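Local coordinates for protein citrate synthase (Pyrobaculum aerophilum, PDB 2IBP) that probably catalyses the condensation of oxaloacetate with acetyl-CoA and water to citrate and CoA in the tricarboxylic acid cycle, at residues A[6-11]-A[27-32]; A[90-95]-A[158-163]; A[225-230]-A[381-386]; A[267-272]-A[324-329]. One frame throughout, in Å; residues are numbered along the deposited sequence.

How the contacts relate
Contact 1 comes first along the chain. It closes a short loop that holds two beta strands and Cys19, and it joins the N-terminal strand to the entry of strand 30-34. Contact 2 follows in series and closes a mostly helical loop by setting an interhelical loop against helix 141-169. Contact 3 joins the ends of helices 218-227 and 363-382. Contact 4 lies within this last loop and pairs helix 269-276 with helix 319-332; no two of the loops cross. Contacts 1 and 3 touch through the Lys32–Glu381 salt bridge, and both meet the second subunit. Contact 4 is remote, its centre about 46 Å from that of contact 3.

Contact 1: A[6-11]-A[27-32]; sequences VQVKTT and EDVLIK
Thr10 OG1 stands anti to its backbone N (chi1 -179°), which turns the hydroxyl onto Glu27 O. Thr11 OG1 lies instead between its backbone N and carbonyl carbon (chi1 62°), and this sets it beside the Asp28 carboxylate. The contact belongs to the small beta region of a mainly helical citrate synthase. Strand 4-10 pairs antiparallel with a strand of the second subunit, so the sheet crosses the interface, and Asp28 O accepts from Arg392 of that subunit. Cys19, in the loop between the two segments, is disulfide-bonded to Cys394, and this link makes each chain a ring in the catenated dimer.

Thr10 OG1 donates to Glu27 O at 2.5 Å, tilted 27° from the carbonyl plane. The Thr11 and Asp28 side chains cross at about a right angle. Thr11 N donates to Asp28 OD2 at 2.8 Å, meeting the lone pair of OD2 that faces away from OD1. The Thr11 hydroxyl approaches the same oxygen so closely that its exact position is doubtful. Farther along, Val8 CG1 packs on Val29 CG2 at 4.2 Å, and both side chains rest on Ile23.

Two waters bridge the segments. One donates to Lys9 O (3.0 Å) and to Asp28 O (2.9 Å). The other donates to Thr11 O and, at 2.6 Å, to Glu27 OE2.

Contact 2: A[90-95]-A[158-163]; sequences YRELHP and MPTIVA
Thr160 OG1 donates to Arg91 O at 2.7 Å. The hydroxyl comes in at a C=O...donor angle of 129° and is tilted 35° from the carbonyl plane. On Thr160, OG1 lies beside the backbone N and CG2 anti to that N. This sends OG1 to the Arg91 carbonyl and leaves CG2 packed on Leu93 CG at 3.8 Å. The Leu93 and Thr160 side chains slide past each other in opposite directions. Leu93 then meets Ile161 at about a right angle, with Leu93 CD1 3.7 Å from Ile161 CG1.

The loop is braced from within. Leu93 N donates to Glu92 OE2 at 2.8 Å, on the lone pair away from OE1. The same OE2 is bonded to the hydroxyl of Tyr164, and OE1 forms a salt bridge with Arg176. An alanine in place of Thr160 would probably leave Arg91 O without this donor and open a gap beside Leu93 CG.

Helix 141-169 is kinked at Pro159 and Thr160: the proline has no N-H, and Thr160 N makes no bond to the turn before. Ile161 also packs on Ala116 and Val117 of helix 109-123. The segment 90-95 links helices 77-90 and 95-103, and His94 is the N-cap of the second. A capped interhelical loop lying against a buried part of the long helix 141-169 is in keeping with the mainly helical body of the citrate synthase fold.

Contact 3: A[225-230]-A[381-386]; sequences VVASTL and EYWENN
Helix 218-227 ends in a Schellman motif, and Ala227, Ser228 and Leu230 there meet Trp383 and Asn386, near the C-terminal end of helix 363-382. Trp383 NE1 donates to Ala227 O at 2.9 Å with a nearly straight N-H...O angle of 173°. The oxygen lies in the indole plane, at the ring edge, but the indole N stands 52° out of the carbonyl plane. Leu230 N reaches Ala227 O from the opposite face at 2.8 Å, so two donors grip one oxygen.

That second bond belongs to the type I turn from Ala227 to Leu230 and closes the helix end. The positive phi of Leu230 is part of the Schellman motif. Leu230 CD2 lies 3.7 Å from both Trp383 NE1 and Asn386 ND2. A phenylalanine in place of Trp383 would probably leave Ala227 O with the turn's own donor but without the indole N-H, and would cost Leu230 CD2 its contact with NE1.

Asn386 has CG anti to its backbone N, which puts CG toward the Ser228 side. Its ND2 donates to Ser228 O at 2.9 Å, with that oxygen in the amide plane. Asn386 OD1 is buried without a polar partner, 3.3 Å from Ser228 CA. Ser228 CB packs on Tyr382 CE2 at 3.8 Å. Leu248 of the second subunit covers both Leu230 and Asn386.

Contact 4: A[267-272]-A[324-329]; sequences AKAKEI and SAIEQE
The carboxylate of Glu329 turns one face toward Lys270. Lys270 CB lies almost straight above Glu329 CD, 4.1 Å away. Lys270 CG is displaced toward one oxygen and comes 3.8 Å from Glu329 OE1. The Glu329 chain is bent at chi2 (-61°), which brings CD to Lys270 CB. Lys270 is extended beyond CG and its chain leads away. The two side chains cross obliquely; the flat group meets the aliphatic stem of the lysine.

Beside this pair, Ala269 carries the closest backbone approach, with its CA 4.7 Å from Ile326 CA. Its CB points toward helix 319-332. Ala269 CB is 3.5 Å from Ala325 C, and the methyls of Ala269 and Ala325 meet at 3.6 Å. Nearby, Ile326 CG1 packs on Ala269 CB at 4.0 Å. Glu329 CG lies over the backbone of the same turn, at 4.0 Å from Ala269 C.

Helices 269-276 and 319-332 pack against each other, consistent with the small domain of the citrate synthase fold. Ile326 also rests on Tyr260 and Ile263 of helix 252-263 and on Val273. Glu327 points away from this contact and forms a salt bridge with Lys303.

Contact between the two segments is by van der Waals packing. Lys270 NZ and Glu329 OE1 stay 5.4 Å apart, so their opposite charges probably add only a modest attraction. The small alanines let the helices come this close.

Contact 1: A[6-11]-A[27-32]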
loop_
_atom_site.group_PDB
_atom_site.type_symbol
_atom_site.label_atom_id
_atom_site.label_comp_id
_atom_site.label_asym_id
_atom_site.label_seq_id
_atom_site.Cartn_x
_atom_site.Cartn_y
_atom_site.Cartn_z
ATOM N N VAL A 6 -0.289 17.919 21.248
ATOM C CA VAL A 6 0.179 18.642 20.067
ATOM C C VAL A 6 -0.984 19.331 19.366
ATOM O O VAL A 6 -2.049 18.737 19.179
ATOM C CB VAL A 6 0.820 17.658 19.065
ATOM C CG1 VAL A 6 1.320 18.395 17.824
ATOM C CG2 VAL A 6 1.935 16.871 19.736
ATOM N N GLN A 7 -0.783 20.588 18.982
ATOM C CA GLN A 7 -1.808 21.337 18.265
ATOM C C GLN A 7 -1.729 20.963 16.788
ATOM O O GLN A 7 -0.711 21.200 16.140
ATOM C CB GLN A 7 -1.594 22.849 18.425
ATOM C CG GLN A 7 -1.703 23.362 19.860
ATOM C CD GLN A 7 -3.094 23.193 20.445
ATOM O OE1 GLN A 7 -4.083 23.108 19.718
ATOM N NE2 GLN A 7 -3.179 23.158 21.768
ATOM N N VAL A 8 -2.801 20.371 16.268
ATOM C CA VAL A 8 -2.856 19.953 14.864
ATOM C C VAL A 8 -3.963 20.714 14.150
ATOM O O VAL A 8 -5.131 20.607 14.520
ATOM C CB VAL A 8 -3.135 18.437 14.751
ATOM C CG1 VAL A 8 -3.343 18.018 13.307
ATOM C CG2 VAL A 8 -2.020 17.641 15.404
ATOM N N LYS A 9 -3.594 21.481 13.126
ATOM C CA LYS A 9 -4.558 22.259 12.358
ATOM C C LYS A 9 -5.117 21.411 11.231
ATOM O O LYS A 9 -4.414 20.574 10.666
ATOM C CB LYS A 9 -3.909 23.525 11.797
ATOM C CG LYS A 9 -3.452 24.502 12.867
ATOM C CD LYS A 9 -2.808 25.741 12.264
ATOM C CE LYS A 9 -2.401 26.730 13.348
ATOM N NZ LYS A 9 -1.778 27.962 12.785
ATOM N N THR A 10 -6.399 21.598 10.931
ATOM C CA THR A 10 -7.041 20.814 9.882
ATOM C C THR A 10 -8.297 21.493 9.359
ATOM O O THR A 10 -8.972 22.224 10.080
ATOM C CB THR A 10 -7.405 19.396 10.396
ATOM O OG1 THR A 10 -8.018 18.631 9.348
ATOM C CG2 THR A 10 -8.368 19.480 11.589
ATOM N N THR A 11 -8.582 21.261 8.084
ATOM C CA THR A 11 -9.779 21.790 7.450
ATOM C C THR A 11 -10.791 20.662 7.296
ATOM O O THR A 11 -11.854 20.859 6.716
ATOM C CB THR A 11 -9.473 22.363 6.049
ATOM O OG1 THR A 11 -8.987 21.315 5.199
ATOM C CG2 THR A 11 -8.436 23.474 6.135
ATOM N N GLU A 27 -7.027 14.738 7.140
ATOM C CA GLU A 27 -6.996 15.874 6.245
ATOM C C GLU A 27 -6.115 16.987 6.787
ATOM O O GLU A 27 -6.329 17.498 7.891
ATOM C CB GLU A 27 -8.403 16.386 5.940
ATOM C CG GLU A 27 -8.433 17.444 4.844
ATOM C CD GLU A 27 -9.815 17.667 4.241
ATOM O OE1 GLU A 27 -10.772 16.936 4.603
ATOM O OE2 GLU A 27 -9.934 18.585 3.396
ATOM N N ASP A 28 -5.090 17.306 5.998
ATOM C CA ASP A 28 -4.145 18.366 6.301
ATOM C C ASP A 28 -3.171 18.053 7.404
ATOM O O ASP A 28 -2.422 18.922 7.805
ATOM C CB ASP A 28 -4.889 19.654 6.650
ATOM C CG ASP A 28 -5.836 20.085 5.559
ATOM O OD1 ASP A 28 -5.530 19.847 4.368
ATOM O OD2 ASP A 28 -6.876 20.689 5.898
ATOM N N VAL A 29 -3.194 16.832 7.930
ATOM C CA VAL A 29 -2.287 16.453 8.997
ATOM C C VAL A 29 -0.879 16.307 8.421
ATOM O O VAL A 29 -0.690 15.639 7.409
ATOM C CB VAL A 29 -2.726 15.152 9.675
ATOM C CG1 VAL A 29 -1.747 14.752 10.762
ATOM C CG2 VAL A 29 -4.141 15.309 10.245
ATOM N N LEU A 30 0.083 16.997 9.037
ATOM C CA LEU A 30 1.463 16.975 8.586
ATOM C C LEU A 30 2.146 15.648 8.859
ATOM O O LEU A 30 2.010 15.088 9.950
ATOM C CB LEU A 30 2.246 18.111 9.261
ATOM C CG LEU A 30 1.845 19.531 8.836
ATOM C CD1 LEU A 30 2.407 20.572 9.796
ATOM C CD2 LEU A 30 2.296 19.824 7.391
ATOM N N ILE A 31 2.877 15.138 7.869
ATOM C CA ILE A 31 3.640 13.911 8.056
ATOM C C ILE A 31 5.151 14.110 7.932
ATOM O O ILE A 31 5.929 13.245 8.325
ATOM C CB ILE A 31 3.168 12.783 7.099
ATOM C CG1 ILE A 31 3.376 13.151 5.626
ATOM C CG2 ILE A 31 1.689 12.476 7.344
ATOM C CD1 ILE A 31 3.157 11.976 4.697
ATOM N N LYS A 32 5.557 15.258 7.380
ATOM C CA LYS A 32 6.957 15.558 7.167
ATOM C C LYS A 32 7.122 16.936 6.558
ATOM O O LYS A 32 6.149 17.588 6.196
ATOM C CB LYS A 32 7.577 14.584 6.167
ATOM C CG LYS A 32 7.054 14.749 4.732
ATOM C CD LYS A 32 7.832 13.876 3.769
ATOM C CE LYS A 32 7.284 14.021 2.362
ATOM N NZ LYS A 32 8.017 13.184 1.395
HETATM O O HOH W 1 -1.523 19.708 10.405
HETATM O O HOH W 2 -11.522 20.662 3.675
#

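Contact 2: A[90-95]-A[158-163]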
loop_
_atom_site.group_PDB
_atom_site.type_symbol
_atom_site.label_atom_id
_atom_site.label_comp_id
_atom_site.label_asym_id
_atom_site.label_seq_id
_atom_site.Cartn_x
_atom_site.Cartn_y
_atom_site.Cartn_z
ATOM N N TYR A 90 17.776 0.627 -18.223
ATOM C CA TYR A 90 16.814 0.084 -17.273
ATOM C C TYR A 90 15.429 -0.177 -17.825
ATOM O O TYR A 90 14.634 -0.847 -17.173
ATOM C CB TYR A 90 16.637 1.022 -16.085
ATOM C CG TYR A 90 17.882 1.305 -15.302
ATOM C CD1 TYR A 90 18.833 0.323 -15.094
ATOM C CD2 TYR A 90 18.012 2.498 -14.621
ATOM C CE1 TYR A 90 19.965 0.595 -14.341
ATOM C CE2 TYR A 90 19.103 2.765 -13.844
ATOM C CZ TYR A 90 20.071 1.812 -13.701
ATOM O OH TYR A 90 21.170 2.110 -12.938
ATOM N N ARG A 91 15.116 0.340 -19.006
ATOM C CA ARG A 91 13.758 0.196 -19.538
ATOM C C ARG A 91 13.264 -1.230 -19.649
ATOM O O ARG A 91 12.080 -1.497 -19.427
ATOM C CB ARG A 91 13.639 0.841 -20.915
ATOM C CG ARG A 91 13.795 2.312 -20.904
ATOM C CD ARG A 91 13.766 2.819 -22.320
ATOM N NE ARG A 91 13.914 4.262 -22.372
ATOM C CZ ARG A 91 14.087 4.952 -23.495
ATOM N NH1 ARG A 91 14.226 4.320 -24.649
ATOM N NH2 ARG A 91 14.180 6.262 -23.450
ATOM N N GLU A 92 14.122 -2.148 -20.063
ATOM C CA GLU A 92 13.692 -3.522 -20.294
ATOM C C GLU A 92 13.380 -4.216 -18.978
ATOM O O GLU A 92 13.994 -3.913 -17.952
ATOM C CB GLU A 92 14.745 -4.307 -21.066
ATOM C CG GLU A 92 14.336 -5.715 -21.461
ATOM C CD GLU A 92 13.069 -5.789 -22.302
ATOM O OE1 GLU A 92 13.185 -5.926 -23.538
ATOM O OE2 GLU A 92 11.960 -5.664 -21.745
ATOM N N LEU A 93 12.388 -5.095 -19.017
ATOM C CA LEU A 93 11.961 -5.807 -17.841
ATOM C C LEU A 93 12.599 -7.182 -17.792
ATOM O O LEU A 93 12.986 -7.758 -18.814
ATOM C CB LEU A 93 10.433 -5.948 -17.847
ATOM C CG LEU A 93 9.668 -4.639 -17.962
ATOM C CD1 LEU A 93 8.153 -4.918 -18.135
ATOM C CD2 LEU A 93 9.960 -3.731 -16.768
ATOM N N HIS A 94 12.652 -7.724 -16.578
ATOM C CA HIS A 94 13.137 -9.075 -16.330
ATOM C C HIS A 94 12.148 -10.059 -16.963
ATOM O O HIS A 94 10.926 -9.823 -16.954
ATOM C CB HIS A 94 13.191 -9.312 -14.819
ATOM C CG HIS A 94 13.860 -10.593 -14.423
ATOM N ND1 HIS A 94 13.236 -11.820 -14.508
ATOM C CD2 HIS A 94 15.088 -10.830 -13.899
ATOM C CE1 HIS A 94 14.066 -12.762 -14.090
ATOM N NE2 HIS A 94 15.199 -12.188 -13.717
ATOM N N PRO A 95 12.643 -11.154 -17.547
ATOM C CA PRO A 95 11.709 -12.089 -18.155
ATOM C C PRO A 95 10.563 -12.539 -17.237
ATOM O O PRO A 95 9.452 -12.740 -17.706
ATOM C CB PRO A 95 12.608 -13.266 -18.553
ATOM C CG PRO A 95 13.929 -12.657 -18.784
ATOM C CD PRO A 95 14.045 -11.547 -17.781
ATOM N N MET A 158 8.378 1.831 -15.724
ATOM C CA MET A 158 6.919 1.941 -15.700
ATOM C C MET A 158 6.293 1.937 -17.104
ATOM O O MET A 158 5.347 1.193 -17.353
ATOM C CB MET A 158 6.460 3.127 -14.880
ATOM C CG MET A 158 5.045 3.006 -14.395
ATOM S SD MET A 158 4.859 1.692 -13.163
ATOM C CE MET A 158 5.857 2.292 -11.838
ATOM N N PRO A 159 6.838 2.720 -18.052
ATOM C CA PRO A 159 6.209 2.698 -19.379
ATOM C C PRO A 159 6.290 1.349 -20.066
ATOM O O PRO A 159 5.422 1.001 -20.864
ATOM C CB PRO A 159 7.007 3.748 -20.162
ATOM C CG PRO A 159 7.592 4.635 -19.099
ATOM C CD PRO A 159 7.936 3.701 -17.995
ATOM N N THR A 160 7.344 0.599 -19.792
ATOM C CA THR A 160 7.498 -0.714 -20.404
ATOM C C THR A 160 6.399 -1.650 -19.903
ATOM O O THR A 160 5.810 -2.418 -20.663
ATOM C CB THR A 160 8.893 -1.286 -20.117
ATOM O OG1 THR A 160 9.870 -0.263 -20.344
ATOM C CG2 THR A 160 9.181 -2.482 -21.015
ATOM N N ILE A 161 6.162 -1.601 -18.602
ATOM C CA ILE A 161 5.129 -2.423 -17.995
ATOM C C ILE A 161 3.775 -2.100 -18.636
ATOM O O ILE A 161 3.047 -3.000 -19.075
ATOM C CB ILE A 161 5.057 -2.193 -16.485
ATOM C CG1 ILE A 161 6.336 -2.687 -15.806
ATOM C CG2 ILE A 161 3.845 -2.938 -15.896
ATOM C CD1 ILE A 161 6.372 -2.418 -14.324
ATOM N N VAL A 162 3.447 -0.823 -18.700
ATOM C CA VAL A 162 2.191 -0.375 -19.288
ATOM C C VAL A 162 2.046 -0.832 -20.733
ATOM O O VAL A 162 1.025 -1.409 -21.123
ATOM C CB VAL A 162 2.053 1.147 -19.158
ATOM C CG1 VAL A 162 0.801 1.654 -19.896
ATOM C CG2 VAL A 162 2.053 1.565 -17.678
ATOM N N ALA A 163 3.056 -0.531 -21.549
ATOM C CA ALA A 163 3.026 -0.870 -22.965
ATOM C C ALA A 163 2.953 -2.375 -23.212
ATOM O O ALA A 163 2.184 -2.830 -24.068
ATOM C CB ALA A 163 4.237 -0.276 -23.682
#

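Contact 3: A[225-230]-A[381-386]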
loop_
_atom_site.group_PDB
_atom_site.type_symbol
_atom_site.label_atom_id
_atom_site.label_comp_id
_atom_site.label_asym_id
_atom_site.label_seq_id
_atom_site.Cartn_x
_atom_site.Cartn_y
_atom_site.Cartn_z
ATOM N N VAL A 225 3.699 5.003 3.833
ATOM C CA VAL A 225 3.361 4.045 4.894
ATOM C C VAL A 225 4.151 2.747 4.716
ATOM O O VAL A 225 4.705 2.204 5.667
ATOM C CB VAL A 225 1.848 3.785 4.944
ATOM C CG1 VAL A 225 1.530 2.665 5.953
ATOM C CG2 VAL A 225 1.126 5.058 5.339
ATOM N N VAL A 226 4.200 2.260 3.489
ATOM C CA VAL A 226 4.930 1.062 3.180
ATOM C C VAL A 226 6.412 1.296 3.384
ATOM O O VAL A 226 7.077 0.525 4.059
ATOM C CB VAL A 226 4.628 0.570 1.753
ATOM C CG1 VAL A 226 5.605 -0.522 1.330
ATOM C CG2 VAL A 226 3.177 0.107 1.658
ATOM N N ALA A 227 6.936 2.399 2.859
ATOM C CA ALA A 227 8.358 2.682 3.012
ATOM C C ALA A 227 8.752 2.871 4.460
ATOM O O ALA A 227 9.898 2.578 4.837
ATOM C CB ALA A 227 8.750 3.895 2.205
ATOM N N SER A 228 7.805 3.282 5.300
ATOM C CA SER A 228 8.114 3.589 6.704
ATOM C C SER A 228 8.544 2.365 7.519
ATOM O O SER A 228 9.159 2.512 8.578
ATOM C CB SER A 228 6.974 4.302 7.418
ATOM O OG SER A 228 5.941 3.401 7.766
ATOM N N THR A 229 8.207 1.174 7.018
ATOM C CA THR A 229 8.598 -0.083 7.644
ATOM C C THR A 229 9.955 -0.548 7.123
ATOM O O THR A 229 10.439 -1.622 7.481
ATOM C CB THR A 229 7.612 -1.211 7.333
ATOM O OG1 THR A 229 7.659 -1.545 5.940
ATOM C CG2 THR A 229 6.198 -0.843 7.731
ATOM N N LEU A 230 10.522 0.262 6.235
ATOM C CA LEU A 230 11.755 -0.032 5.527
ATOM C C LEU A 230 11.569 -1.110 4.478
ATOM O O LEU A 230 12.536 -1.736 4.031
ATOM C CB LEU A 230 12.929 -0.318 6.449
ATOM C CG LEU A 230 13.300 0.872 7.349
ATOM C CD1 LEU A 230 14.576 0.508 8.113
ATOM C CD2 LEU A 230 13.497 2.155 6.577
ATOM N N GLU A 381 13.081 10.824 0.382
ATOM C CA GLU A 381 13.063 11.951 1.287
ATOM C C GLU A 381 12.674 11.519 2.701
ATOM O O GLU A 381 13.322 11.886 3.672
ATOM C CB GLU A 381 12.108 13.025 0.785
ATOM C CG GLU A 381 12.072 14.253 1.648
ATOM C CD GLU A 381 11.210 15.327 1.055
ATOM O OE1 GLU A 381 9.982 15.103 0.961
ATOM O OE2 GLU A 381 11.761 16.397 0.699
ATOM N N TYR A 382 11.634 10.697 2.810
ATOM C CA TYR A 382 11.184 10.224 4.112
ATOM C C TYR A 382 12.280 9.422 4.796
ATOM O O TYR A 382 12.457 9.511 6.010
ATOM C CB TYR A 382 9.918 9.379 3.979
ATOM C CG TYR A 382 9.233 9.173 5.298
ATOM C CD1 TYR A 382 8.621 10.243 5.933
ATOM C CD2 TYR A 382 9.192 7.922 5.908
ATOM C CE1 TYR A 382 8.009 10.088 7.155
ATOM C CE2 TYR A 382 8.544 7.744 7.128
ATOM C CZ TYR A 382 7.978 8.847 7.755
ATOM O OH TYR A 382 7.364 8.727 8.980
ATOM N N TRP A 383 12.966 8.597 4.015
ATOM C CA TRP A 383 14.051 7.775 4.535
ATOM C C TRP A 383 15.238 8.565 5.081
ATOM O O TRP A 383 16.140 7.979 5.697
ATOM C CB TRP A 383 14.531 6.772 3.502
ATOM C CG TRP A 383 13.623 5.599 3.307
ATOM C CD1 TRP A 383 12.571 5.222 4.100
ATOM C CD2 TRP A 383 13.850 4.505 2.410
ATOM N NE1 TRP A 383 12.069 4.025 3.677
ATOM C CE2 TRP A 383 12.846 3.543 2.659
ATOM C CE3 TRP A 383 14.785 4.261 1.398
ATOM C CZ2 TRP A 383 12.759 2.354 1.941
ATOM C CZ3 TRP A 383 14.701 3.078 0.689
ATOM C CH2 TRP A 383 13.690 2.137 0.961
ATOM N N GLU A 384 15.292 9.869 4.810
ATOM C CA GLU A 384 16.325 10.704 5.436
ATOM C C GLU A 384 16.054 10.871 6.936
ATOM O O GLU A 384 16.935 11.259 7.694
ATOM C CB GLU A 384 16.407 12.076 4.766
ATOM C CG GLU A 384 16.993 11.994 3.378
ATOM C CD GLU A 384 18.441 11.528 3.403
ATOM O OE1 GLU A 384 19.296 12.260 3.947
ATOM O OE2 GLU A 384 18.732 10.433 2.874
ATOM N N ASN A 385 14.824 10.609 7.363
ATOM C CA ASN A 385 14.478 10.657 8.784
ATOM C C ASN A 385 13.257 9.771 8.942
ATOM O O ASN A 385 12.149 10.253 9.146
ATOM C CB ASN A 385 14.167 12.069 9.266
ATOM C CG ASN A 385 14.030 12.134 10.785
ATOM O OD1 ASN A 385 14.434 11.210 11.490
ATOM N ND2 ASN A 385 13.523 13.252 11.290
ATOM N N ASN A 386 13.475 8.478 8.778
ATOM C CA ASN A 386 12.371 7.549 8.764
ATOM C C ASN A 386 11.771 7.333 10.133
ATOM O O ASN A 386 12.485 7.284 11.138
ATOM C CB ASN A 386 12.809 6.191 8.245
ATOM C CG ASN A 386 11.635 5.255 8.037
ATOM O OD1 ASN A 386 10.802 5.491 7.172
ATOM N ND2 ASN A 386 11.537 4.224 8.867
#

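Contact 4: A[267-272]-A[324-329]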
loop_
_atom_site.group_PDB
_atom_site.type_symbol
_atom_site.label_atom_id
_atom_site.label_comp_id
_atom_site.label_asym_id
_atom_site.label_seq_id
_atom_site.Cartn_x
_atom_site.Cartn_y
_atom_site.Cartn_z
ATOM N N ALA A 267 -22.891 23.593 -28.594
ATOM C CA ALA A 267 -24.050 24.471 -28.386
ATOM C C ALA A 267 -24.684 24.298 -26.994
ATOM O O ALA A 267 -25.351 25.213 -26.485
ATOM C CB ALA A 267 -25.094 24.208 -29.464
ATOM N N LYS A 268 -24.485 23.127 -26.390
ATOM C CA LYS A 268 -25.030 22.844 -25.074
ATOM C C LYS A 268 -24.209 23.410 -23.922
ATOM O O LYS A 268 -24.648 23.383 -22.771
ATOM C CB LYS A 268 -25.163 21.351 -24.864
ATOM C CG LYS A 268 -26.188 20.646 -25.715
ATOM C CD LYS A 268 -26.060 19.176 -25.427
ATOM C CE LYS A 268 -27.012 18.308 -26.177
ATOM N NZ LYS A 268 -26.691 16.875 -25.860
ATOM N N ALA A 269 -23.044 23.972 -24.223
ATOM C CA ALA A 269 -22.165 24.481 -23.171
ATOM C C ALA A 269 -22.861 25.436 -22.190
ATOM O O ALA A 269 -22.765 25.281 -20.966
ATOM C CB ALA A 269 -20.950 25.137 -23.783
ATOM N N LYS A 270 -23.592 26.412 -22.713
ATOM C CA LYS A 270 -24.228 27.381 -21.844
ATOM C C LYS A 270 -25.243 26.745 -20.902
ATOM O O LYS A 270 -25.236 27.021 -19.704
ATOM C CB LYS A 270 -24.856 28.515 -22.654
ATOM C CG LYS A 270 -25.225 29.707 -21.799
ATOM C CD LYS A 270 -25.517 30.942 -22.655
ATOM C CE LYS A 270 -25.831 32.164 -21.795
ATOM N NZ LYS A 270 -26.023 33.391 -22.628
ATOM N N GLU A 271 -26.091 25.869 -21.422
ATOM C CA GLU A 271 -27.107 25.255 -20.573
ATOM C C GLU A 271 -26.492 24.295 -19.561
ATOM O O GLU A 271 -26.962 24.193 -18.429
ATOM C CB GLU A 271 -28.196 24.586 -21.415
ATOM C CG GLU A 271 -27.785 23.316 -22.110
ATOM C CD GLU A 271 -28.638 22.990 -23.320
ATOM O OE1 GLU A 271 -28.775 23.886 -24.193
ATOM O OE2 GLU A 271 -29.024 21.802 -23.473
ATOM N N ILE A 272 -25.430 23.606 -19.962
ATOM C CA ILE A 272 -24.740 22.675 -19.063
ATOM C C ILE A 272 -24.097 23.422 -17.898
ATOM O O ILE A 272 -24.219 23.015 -16.741
ATOM C CB ILE A 272 -23.649 21.876 -19.819
ATOM C CG1 ILE A 272 -24.292 20.935 -20.832
ATOM C CG2 ILE A 272 -22.821 21.033 -18.848
ATOM C CD1 ILE A 272 -23.302 20.378 -21.822
ATOM N N SER A 324 -13.733 23.306 -24.984
ATOM C CA SER A 324 -13.489 24.747 -25.096
ATOM C C SER A 324 -14.747 25.594 -24.845
ATOM O O SER A 324 -14.700 26.607 -24.150
ATOM C CB SER A 324 -12.925 25.084 -26.473
ATOM O OG SER A 324 -11.618 24.568 -26.613
ATOM N N ALA A 325 -15.870 25.145 -25.389
ATOM C CA ALA A 325 -17.142 25.845 -25.214
ATOM C C ALA A 325 -17.539 25.880 -23.745
ATOM O O ALA A 325 -17.949 26.911 -23.220
ATOM C CB ALA A 325 -18.218 25.176 -26.050
ATOM N N ILE A 326 -17.393 24.738 -23.087
ATOM C CA ILE A 326 -17.704 24.627 -21.684
ATOM C C ILE A 326 -16.762 25.492 -20.869
ATOM O O ILE A 326 -17.186 26.228 -19.979
ATOM C CB ILE A 326 -17.627 23.173 -21.239
ATOM C CG1 ILE A 326 -18.775 22.383 -21.885
ATOM C CG2 ILE A 326 -17.682 23.057 -19.701
ATOM C CD1 ILE A 326 -18.708 20.906 -21.652
ATOM N N GLU A 327 -15.474 25.418 -21.186
ATOM C CA GLU A 327 -14.493 26.223 -20.478
ATOM C C GLU A 327 -14.831 27.711 -20.543
ATOM O O GLU A 327 -14.809 28.399 -19.531
ATOM C CB GLU A 327 -13.089 26.005 -21.055
ATOM C CG GLU A 327 -12.026 26.704 -20.245
ATOM C CD GLU A 327 -10.959 27.342 -21.097
ATOM O OE1 GLU A 327 -11.288 27.854 -22.188
ATOM O OE2 GLU A 327 -9.813 27.441 -20.623
ATOM N N GLN A 328 -15.144 28.206 -21.740
ATOM C CA GLN A 328 -15.474 29.617 -21.917
ATOM C C GLN A 328 -16.664 30.043 -21.058
ATOM O O GLN A 328 -16.618 31.080 -20.384
ATOM C CB GLN A 328 -15.717 29.903 -23.391
ATOM C CG GLN A 328 -14.438 29.761 -24.217
ATOM C CD GLN A 328 -14.685 29.691 -25.714
ATOM O OE1 GLN A 328 -13.781 29.352 -26.482
ATOM N NE2 GLN A 328 -15.915 29.970 -26.133
ATOM N N GLU A 329 -17.664 29.176 -20.977
ATOM C CA GLU A 329 -18.843 29.463 -20.173
ATOM C C GLU A 329 -18.500 29.477 -18.692
ATOM O O GLU A 329 -18.907 30.386 -17.958
ATOM C CB GLU A 329 -19.965 28.470 -20.479
ATOM C CG GLU A 329 -20.505 28.609 -21.900
ATOM C CD GLU A 329 -21.105 29.991 -22.181
ATOM O OE1 GLU A 329 -21.605 30.644 -21.237
ATOM O OE2 GLU A 329 -21.117 30.403 -23.360
#